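Local coordinates for protein SAM dependent methyltransferase (Aquifex aeolicus, PDB 3DH0) that binds S-adenosylmethionine and probably acts as a methyltransferase, passing the methyl group to an acceptor, at residues R20-P26 and F50-Y54; L126-K130 and L168-I173; I142-K146 and V158-E163. All blocks are in the same frame, centred on the assembly; numbering follows the deposited sequence.

Contact 1: residues R20-P26 and F50-Y54; sequences RLELFDP and FYLPY. With SAM (S-adenosylmethionine), chain C.
Two loops that lead into helices, 26-33 and 52-59, pack here through aromatic rings and close over the methionine end of bound S-adenosylmethionine. Residues 20-22 are in 3-10 conformation, with Leu23 N bonded to Arg20 O at 2.8 Å; the chain then extends at Phe24 and enters helix 26-33, where Asp25 is the N-cap and its OD2 accepts from Lys28 N. The CA atoms of Pro26 and Tyr54 lie 6.7 Å apart, those of Arg20 and Phe50 8.9 Å. Two CH-pi contacts mark these ends: Pro26 CB sits 3.5 Å from the centroid of the Tyr54 ring and Arg20 CG 4.3 Å from that of Phe50, each over the ring face. Between them Tyr51 (chi1 m) reaches into the first loop, with CE1 3.7 Å from Pro26 CG and its ring nearly parallel to that of Phe24 (16°) but slid aside, centroids 5.4 Å apart. Leu21 CD2 fills in against Phe50 CZ at 4.0 Å. A water accepts from Tyr51 OH (2.8 Å) and donates to Arg20 O and Phe24 O (both 2.9 Å). Arg20 NH1 donates to SAM OXT at 3.0 Å, and NH2 more weakly to SAM O at 3.1 Å. The guanidinium thus offsets the cofactor's carboxylate charge in a pocket walled by Phe50 and Tyr51, while apolar packing and one bridging water join the loops.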
# COMPACT_ATOMS: atom_id res chain seq x y z
N ARG A 20 -6.19 8.68 11.82
CA ARG A 20 -6.35 7.52 10.94
C ARG A 20 -5.93 6.30 11.75
O ARG A 20 -6.29 5.17 11.43
CB ARG A 20 -5.44 7.60 9.70
CG ARG A 20 -5.62 8.81 8.78
CD ARG A 20 -6.62 8.59 7.65
NE ARG A 20 -6.30 7.51 6.69
CZ ARG A 20 -5.25 7.46 5.87
NH1 ARG A 20 -4.34 8.42 5.85
NH2 ARG A 20 -5.14 6.45 5.02
N LEU A 21 -5.15 6.54 12.79
CA LEU A 21 -4.68 5.45 13.62
C LEU A 21 -5.85 4.69 14.21
O LEU A 21 -5.74 3.52 14.56
CB LEU A 21 -3.79 6.00 14.72
CG LEU A 21 -2.59 6.70 14.09
CD1 LEU A 21 -1.89 7.53 15.14
CD2 LEU A 21 -1.65 5.66 13.47
N GLU A 22 -6.99 5.36 14.33
CA GLU A 22 -8.19 4.75 14.88
C GLU A 22 -8.71 3.63 13.98
O GLU A 22 -9.62 2.90 14.36
CB GLU A 22 -9.26 5.82 15.07
CG GLU A 22 -8.96 6.78 16.20
CD GLU A 22 -9.63 8.13 16.01
OE1 GLU A 22 -10.63 8.18 15.27
OE2 GLU A 22 -9.15 9.13 16.61
N LEU A 23 -8.14 3.51 12.78
CA LEU A 23 -8.57 2.48 11.85
C LEU A 23 -7.94 1.15 12.20
O LEU A 23 -8.60 0.11 12.21
CB LEU A 23 -8.20 2.87 10.41
CG LEU A 23 -9.07 3.93 9.73
CD1 LEU A 23 -9.06 5.20 10.55
CD2 LEU A 23 -8.53 4.19 8.34
N PHE A 24 -6.64 1.21 12.48
CA PHE A 24 -5.85 0.03 12.85
C PHE A 24 -4.45 0.46 13.23
O PHE A 24 -3.97 1.50 12.78
CB PHE A 24 -5.80 -0.97 11.69
CG PHE A 24 -5.08 -0.47 10.48
CD1 PHE A 24 -3.69 -0.59 10.39
CD2 PHE A 24 -5.78 0.10 9.43
CE1 PHE A 24 -3.01 -0.15 9.26
CE2 PHE A 24 -5.12 0.55 8.29
CZ PHE A 24 -3.73 0.43 8.20
N ASP A 25 -3.80 -0.33 14.07
CA ASP A 25 -2.43 -0.04 14.50
C ASP A 25 -1.49 -0.34 13.33
O ASP A 25 -1.40 -1.48 12.88
CB ASP A 25 -2.06 -0.90 15.70
CG ASP A 25 -0.77 -0.47 16.32
OD1 ASP A 25 -0.81 0.04 17.46
OD2 ASP A 25 0.29 -0.64 15.68
N PRO A 26 -0.78 0.68 12.83
CA PRO A 26 0.15 0.50 11.71
C PRO A 26 1.20 -0.60 11.87
O PRO A 26 1.25 -1.50 11.03
CB PRO A 26 0.76 1.88 11.55
CG PRO A 26 -0.38 2.75 11.91
CD PRO A 26 -0.90 2.10 13.16
N PHE A 50 1.60 8.97 4.88
CA PHE A 50 1.15 8.74 6.24
C PHE A 50 1.79 7.53 6.91
O PHE A 50 2.39 7.66 7.97
CB PHE A 50 -0.36 8.60 6.29
CG PHE A 50 -0.90 8.44 7.68
CD1 PHE A 50 -0.84 9.49 8.59
CD2 PHE A 50 -1.43 7.22 8.10
CE1 PHE A 50 -1.30 9.34 9.90
CE2 PHE A 50 -1.89 7.05 9.41
CZ PHE A 50 -1.83 8.11 10.31
N TYR A 51 1.66 6.36 6.30
CA TYR A 51 2.24 5.15 6.86
C TYR A 51 3.75 5.00 6.65
O TYR A 51 4.35 4.04 7.11
CB TYR A 51 1.53 3.92 6.30
CG TYR A 51 0.09 3.82 6.72
CD1 TYR A 51 -0.24 3.58 8.05
CD2 TYR A 51 -0.94 3.98 5.80
CE1 TYR A 51 -1.57 3.52 8.45
CE2 TYR A 51 -2.27 3.92 6.20
CZ TYR A 51 -2.57 3.69 7.52
OH TYR A 51 -3.87 3.63 7.94
N LEU A 52 4.37 5.95 5.96
CA LEU A 52 5.80 5.88 5.69
C LEU A 52 6.70 5.83 6.93
O LEU A 52 7.69 5.10 6.96
CB LEU A 52 6.23 7.04 4.77
CG LEU A 52 5.89 6.87 3.27
CD1 LEU A 52 6.42 8.06 2.46
CD2 LEU A 52 6.50 5.58 2.75
N PRO A 53 6.38 6.62 7.97
CA PRO A 53 7.23 6.56 9.16
C PRO A 53 7.27 5.15 9.74
O PRO A 53 8.25 4.75 10.37
CB PRO A 53 6.53 7.54 10.11
CG PRO A 53 6.02 8.58 9.16
CD PRO A 53 5.44 7.75 8.04
N TYR A 54 6.20 4.40 9.50
CA TYR A 54 6.07 3.04 10.00
C TYR A 54 6.91 2.07 9.22
O TYR A 54 7.78 1.43 9.78
CB TYR A 54 4.60 2.65 9.95
CG TYR A 54 3.78 3.53 10.85
CD1 TYR A 54 3.81 3.36 12.23
CD2 TYR A 54 3.06 4.61 10.32
CE1 TYR A 54 3.17 4.24 13.07
CE2 TYR A 54 2.40 5.50 11.17
CZ TYR A 54 2.47 5.31 12.55
OH TYR A 54 1.88 6.19 13.42
N SAM C . -2.27 5.02 1.36
CA SAM C . -2.33 6.47 1.73
C SAM C . -2.36 6.63 3.23
O SAM C . -2.36 5.61 3.93
OXT SAM C . -2.40 7.83 3.66
CB SAM C . -3.56 7.11 1.11
CG SAM C . -3.69 6.68 -0.29
SD SAM C . -5.07 7.26 -1.32
CE SAM C . -6.47 6.40 -0.60
C5' SAM C . -4.72 6.43 -2.80
C4' SAM C . -3.56 6.99 -3.60
O4' SAM C . -3.44 6.10 -4.71
C3' SAM C . -3.89 8.33 -4.29
O3' SAM C . -3.03 9.30 -3.63
C2' SAM C . -3.44 8.19 -5.73
O2' SAM C . -2.70 9.23 -6.33
C1' SAM C . -2.78 6.77 -5.70
N9 SAM C . -2.91 5.95 -6.89
C8 SAM C . -4.01 5.69 -7.68
N7 SAM C . -3.76 4.88 -8.66
C5 SAM C . -2.41 4.57 -8.51
C6 SAM C . -1.52 3.74 -9.25
N6 SAM C . -1.93 3.04 -10.34
N1 SAM C . -0.20 3.64 -8.83
C2 SAM C . 0.17 4.36 -7.74
N3 SAM C . -0.58 5.16 -6.98
C4 SAM C . -1.87 5.22 -7.42
O HOH W 1 -4.07 3.52 10.73

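Contact 2: residues L126-K130 and L168-I173; sequences LEELK and LEDAGI
Helix 122-132 meets the C-terminal end of helix 161-170, through residues 126-130 of the first and the last turn and exit of the second. Their closest CA atoms, Leu126 and Ala171, are 6.3 Å apart, and about 225 Å² is buried. As to the backbone, 126-130 is regular helix, with Lys130 N bonded to Leu126 O at 3.2 Å. The other segment leaves its helix through a Schellman motif: Gly172 has phi/psi of 94/-20, and its N donates to Glu169 O at 2.9 Å. A side chain at these angles would press against the preceding carbonyl, so glycine suits the position; Ile173 then continues extended toward strand 174-181.

The apolar contacts centre on Leu126 (chi1 and chi2 both m). Its CB meets Ala171 CB at 3.6 Å, while its CD1 reaches Ile173 CD1 at 3.5 Å and Leu168 CD1 at 4.1 Å. Leu168 and Ile173 also rest on strand 185-191, and Leu129 faces strand 107-113, so both helices pack on the same sheet.

Polar groups gather at the helix end. Within helix 122-132, Lys130 NZ forms a salt bridge with Glu127 OE1 at 2.7 Å, and it lies 3.0 Å from Ala171 O, the carbonyl just before the glycine. Chemically, the buried leucine, alanine and isoleucine hold the helices together, while a lysine already paired with its own helix's glutamate brings positive charge to the carbonyl end of the neighbouring helix.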
# COMPACT_ATOMS: atom_id res chain seq x y z
N LEU A 126 -1.29 -5.46 -11.65
CA LEU A 126 -0.83 -6.65 -10.94
C LEU A 126 0.33 -7.32 -11.68
O LEU A 126 1.25 -7.84 -11.05
CB LEU A 126 -1.97 -7.65 -10.80
CG LEU A 126 -2.90 -7.48 -9.60
CD1 LEU A 126 -2.13 -7.70 -8.31
CD2 LEU A 126 -3.50 -6.11 -9.63
N GLU A 127 0.29 -7.32 -13.01
CA GLU A 127 1.37 -7.93 -13.78
C GLU A 127 2.63 -7.12 -13.58
O GLU A 127 3.71 -7.67 -13.34
CB GLU A 127 1.02 -7.98 -15.26
CG GLU A 127 -0.19 -8.82 -15.57
CD GLU A 127 -0.11 -10.24 -14.98
OE1 GLU A 127 0.83 -10.99 -15.35
OE2 GLU A 127 -0.99 -10.60 -14.16
N GLU A 128 2.49 -5.80 -13.66
CA GLU A 128 3.63 -4.92 -13.48
C GLU A 128 4.21 -5.15 -12.07
O GLU A 128 5.42 -5.15 -11.88
CB GLU A 128 3.19 -3.46 -13.65
CG GLU A 128 4.28 -2.41 -13.51
CD GLU A 128 5.43 -2.56 -14.52
OE1 GLU A 128 5.21 -3.09 -15.63
OE2 GLU A 128 6.54 -2.11 -14.19
N LEU A 129 3.32 -5.38 -11.11
CA LEU A 129 3.74 -5.61 -9.73
C LEU A 129 4.64 -6.83 -9.53
O LEU A 129 5.61 -6.77 -8.77
CB LEU A 129 2.51 -5.75 -8.83
CG LEU A 129 2.17 -4.58 -7.90
CD1 LEU A 129 0.95 -4.95 -7.11
CD2 LEU A 129 3.32 -4.27 -6.95
N LYS A 130 4.32 -7.94 -10.19
CA LYS A 130 5.11 -9.17 -10.08
C LYS A 130 6.52 -8.95 -10.60
O LYS A 130 7.49 -9.49 -10.07
CB LYS A 130 4.50 -10.31 -10.90
CG LYS A 130 3.03 -10.59 -10.70
CD LYS A 130 2.77 -12.05 -11.05
CE LYS A 130 1.34 -12.34 -11.48
NZ LYS A 130 1.10 -12.03 -12.91
N LEU A 168 -7.13 -11.02 -7.63
CA LEU A 168 -5.80 -11.48 -7.31
C LEU A 168 -5.63 -12.88 -7.90
O LEU A 168 -4.56 -13.24 -8.41
CB LEU A 168 -5.63 -11.52 -5.79
CG LEU A 168 -4.71 -10.48 -5.13
CD1 LEU A 168 -4.98 -9.09 -5.67
CD2 LEU A 168 -4.93 -10.52 -3.64
N GLU A 169 -6.69 -13.67 -7.84
CA GLU A 169 -6.64 -15.02 -8.37
C GLU A 169 -6.43 -14.99 -9.89
O GLU A 169 -5.61 -15.73 -10.43
CB GLU A 169 -7.93 -15.76 -8.04
CG GLU A 169 -7.83 -17.25 -8.27
CD GLU A 169 -9.07 -17.98 -7.81
OE1 GLU A 169 -9.57 -17.66 -6.70
OE2 GLU A 169 -9.54 -18.88 -8.55
N ASP A 170 -7.17 -14.13 -10.58
CA ASP A 170 -6.99 -14.02 -12.02
C ASP A 170 -5.54 -13.67 -12.30
O ASP A 170 -4.89 -14.29 -13.14
CB ASP A 170 -7.84 -12.91 -12.63
CG ASP A 170 -9.32 -13.15 -12.50
OD1 ASP A 170 -10.07 -12.48 -13.25
OD2 ASP A 170 -9.73 -14.00 -11.66
N ALA A 171 -5.04 -12.66 -11.60
CA ALA A 171 -3.68 -12.19 -11.78
C ALA A 171 -2.63 -13.22 -11.40
O ALA A 171 -1.42 -13.01 -11.62
CB ALA A 171 -3.46 -10.91 -10.98
N GLY A 172 -3.08 -14.34 -10.84
CA GLY A 172 -2.14 -15.37 -10.45
C GLY A 172 -1.67 -15.33 -9.00
O GLY A 172 -1.20 -16.34 -8.50
N ILE A 173 -1.78 -14.19 -8.33
CA ILE A 173 -1.32 -14.12 -6.94
C ILE A 173 -2.13 -15.05 -6.03
O ILE A 173 -3.36 -15.10 -6.11
CB ILE A 173 -1.45 -12.70 -6.35
CG1 ILE A 173 -0.68 -11.69 -7.20
CG2 ILE A 173 -0.91 -12.69 -4.92
CD1 ILE A 173 -1.52 -11.10 -8.31

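Contact 3: residues I142-K146 and V158-E163; sequences IDWKK and VYSEWE
The N-terminal cap of helix 161-170 is built directly against the exit of strand 137-144, the last of the parallel strands before the antiparallel pair, and one of its bonds is very short: Ser160 N donates to Glu163 OE1 at 2.5 Å, while Ser160 OG donates to the same Glu163 OE1 at 2.6 Å. In return Ser160 OG (chi1 p) accepts from Glu163 N at 3.3 Å, a weak bond that completes a capping box. Residues 158-160 approach this cap in extended conformation, whereas Lys145 and Lys146 lead out of the strand. Lys146 and Ser160 are the nearest pair, CA to CA 4.8 Å, with Lys146 CB 3.5 Å from Ser160 CB. Val158 points into the strand's end: its CG2 lies 3.7 Å from Trp144 O and 3.8 Å from Asp143 OD1, and its CG1 3.7 Å from Lys145 O. The long Lys146 side chain runs along Val158 (CG to CG1 3.9 Å) and gives Val158 O a weak hydrogen bond from NZ at 3.1 Å; its stronger partner is Pro155 O, outside the two segments. Asp143 OD1 accepts from Trp144 N at 2.7 Å, and its OD2 bonds His117 ND1. Trp144 meets Phe114 and Leu23, and its side chain is about 6 Å from the bound SAM. This is the C-terminal edge of the parallel strands in a Rossmann-like methyltransferase fold, where strand exits border the cofactor pocket and the chain here crosses into its last helix.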
# COMPACT_ATOMS: atom_id res chain seq x y z
N ILE A 142 -4.69 -3.62 2.07
CA ILE A 142 -5.64 -3.19 3.10
C ILE A 142 -6.67 -2.18 2.58
O ILE A 142 -6.30 -1.15 2.03
CB ILE A 142 -4.89 -2.55 4.31
CG1 ILE A 142 -4.00 -3.61 4.98
CG2 ILE A 142 -5.88 -1.99 5.32
CD1 ILE A 142 -3.30 -3.13 6.24
N ASP A 143 -7.95 -2.48 2.76
CA ASP A 143 -8.99 -1.55 2.31
C ASP A 143 -10.30 -1.54 3.10
O ASP A 143 -10.54 -2.41 3.93
CB ASP A 143 -9.30 -1.79 0.83
CG ASP A 143 -9.42 -0.49 0.05
OD1 ASP A 143 -10.07 0.45 0.58
OD2 ASP A 143 -8.88 -0.40 -1.07
N TRP A 144 -11.14 -0.54 2.84
CA TRP A 144 -12.43 -0.39 3.53
C TRP A 144 -13.37 -1.53 3.20
O TRP A 144 -13.28 -2.12 2.12
CB TRP A 144 -13.15 0.90 3.13
CG TRP A 144 -12.40 2.15 3.35
CD1 TRP A 144 -11.73 2.88 2.41
CD2 TRP A 144 -12.28 2.87 4.58
NE1 TRP A 144 -11.19 4.01 2.99
CE2 TRP A 144 -11.52 4.02 4.32
CE3 TRP A 144 -12.74 2.64 5.88
CZ2 TRP A 144 -11.21 4.96 5.32
CZ3 TRP A 144 -12.43 3.56 6.88
CH2 TRP A 144 -11.68 4.70 6.59
N LYS A 145 -14.30 -1.79 4.13
CA LYS A 145 -15.31 -2.84 3.97
C LYS A 145 -16.33 -2.37 2.93
O LYS A 145 -16.49 -1.16 2.73
CB LYS A 145 -16.00 -3.09 5.32
CG LYS A 145 -16.02 -4.55 5.76
CD LYS A 145 -14.88 -4.89 6.71
CE LYS A 145 -15.27 -4.61 8.16
NZ LYS A 145 -14.17 -4.93 9.12
N LYS A 146 -17.02 -3.29 2.27
CA LYS A 146 -17.99 -2.87 1.27
C LYS A 146 -19.41 -2.80 1.80
O LYS A 146 -20.36 -3.23 1.15
CB LYS A 146 -17.98 -3.78 0.03
CG LYS A 146 -18.54 -3.10 -1.22
CD LYS A 146 -18.88 -4.09 -2.31
CE LYS A 146 -18.72 -3.49 -3.71
NZ LYS A 146 -19.37 -2.16 -3.85
N VAL A 158 -15.89 1.23 -3.48
CA VAL A 158 -14.87 0.29 -3.06
C VAL A 158 -15.21 -1.14 -3.45
O VAL A 158 -16.34 -1.42 -3.84
CB VAL A 158 -14.70 0.35 -1.51
CG1 VAL A 158 -15.91 -0.28 -0.82
CG2 VAL A 158 -13.43 -0.38 -1.10
N TYR A 159 -14.22 -2.02 -3.35
CA TYR A 159 -14.39 -3.45 -3.63
C TYR A 159 -14.66 -4.10 -2.29
O TYR A 159 -14.42 -3.51 -1.23
CB TYR A 159 -13.11 -4.09 -4.16
CG TYR A 159 -12.63 -3.70 -5.53
CD1 TYR A 159 -11.43 -3.03 -5.70
CD2 TYR A 159 -13.34 -4.06 -6.67
CE1 TYR A 159 -10.94 -2.73 -6.96
CE2 TYR A 159 -12.86 -3.76 -7.94
CZ TYR A 159 -11.66 -3.10 -8.08
OH TYR A 159 -11.18 -2.81 -9.33
N SER A 160 -15.14 -5.33 -2.32
CA SER A 160 -15.37 -6.08 -1.10
C SER A 160 -14.25 -7.12 -1.09
O SER A 160 -13.75 -7.50 -2.15
CB SER A 160 -16.72 -6.79 -1.14
OG SER A 160 -16.66 -7.92 -2.00
N GLU A 161 -13.87 -7.59 0.10
CA GLU A 161 -12.82 -8.61 0.22
C GLU A 161 -13.08 -9.73 -0.78
O GLU A 161 -12.16 -10.36 -1.30
CB GLU A 161 -12.82 -9.20 1.62
CG GLU A 161 -14.16 -9.78 2.02
CD GLU A 161 -14.93 -8.89 3.00
OE1 GLU A 161 -15.11 -7.68 2.69
OE2 GLU A 161 -15.34 -9.40 4.07
N TRP A 162 -14.34 -9.99 -1.04
CA TRP A 162 -14.70 -11.04 -1.95
C TRP A 162 -14.17 -10.75 -3.36
O TRP A 162 -13.39 -11.53 -3.90
CB TRP A 162 -16.22 -11.22 -1.90
CG TRP A 162 -16.69 -11.53 -0.48
CD1 TRP A 162 -16.43 -12.67 0.23
CD2 TRP A 162 -17.45 -10.67 0.40
NE1 TRP A 162 -16.97 -12.58 1.49
CE2 TRP A 162 -17.60 -11.37 1.63
CE3 TRP A 162 -18.01 -9.38 0.28
CZ2 TRP A 162 -18.29 -10.81 2.74
CZ3 TRP A 162 -18.71 -8.83 1.39
CH2 TRP A 162 -18.84 -9.55 2.60
N GLU A 163 -14.56 -9.63 -3.95
CA GLU A 163 -14.09 -9.28 -5.30
C GLU A 163 -12.56 -9.22 -5.40
O GLU A 163 -11.96 -9.89 -6.24
CB GLU A 163 -14.65 -7.91 -5.72
CG GLU A 163 -16.14 -7.85 -5.88
CD GLU A 163 -16.68 -6.55 -5.34
OE1 GLU A 163 -16.52 -6.34 -4.12
OE2 GLU A 163 -17.26 -5.75 -6.11

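How the contacts relate
From the N terminus, contact 1 comes first: 20-26 and 50-54 close a loop holding helix 26-33 and strand 40-43, complete before the others begin. Contact 2 spans from helix 122-132 to the end of helix 161-170, and contact 3 falls wholly within that span, joining the exit of strand 137-144 to the start of the same helix 161-170. The two therefore fix opposite ends of one helix, their centres 17 Å apart. Contact 1 touches contact 3 where Leu23 CD2 meets Trp144 CH2 at 3.6 Å, linking the N-terminal cover of the cofactor to the sheet; contacts 1 and 2 lie on opposite sides of the chain's centre.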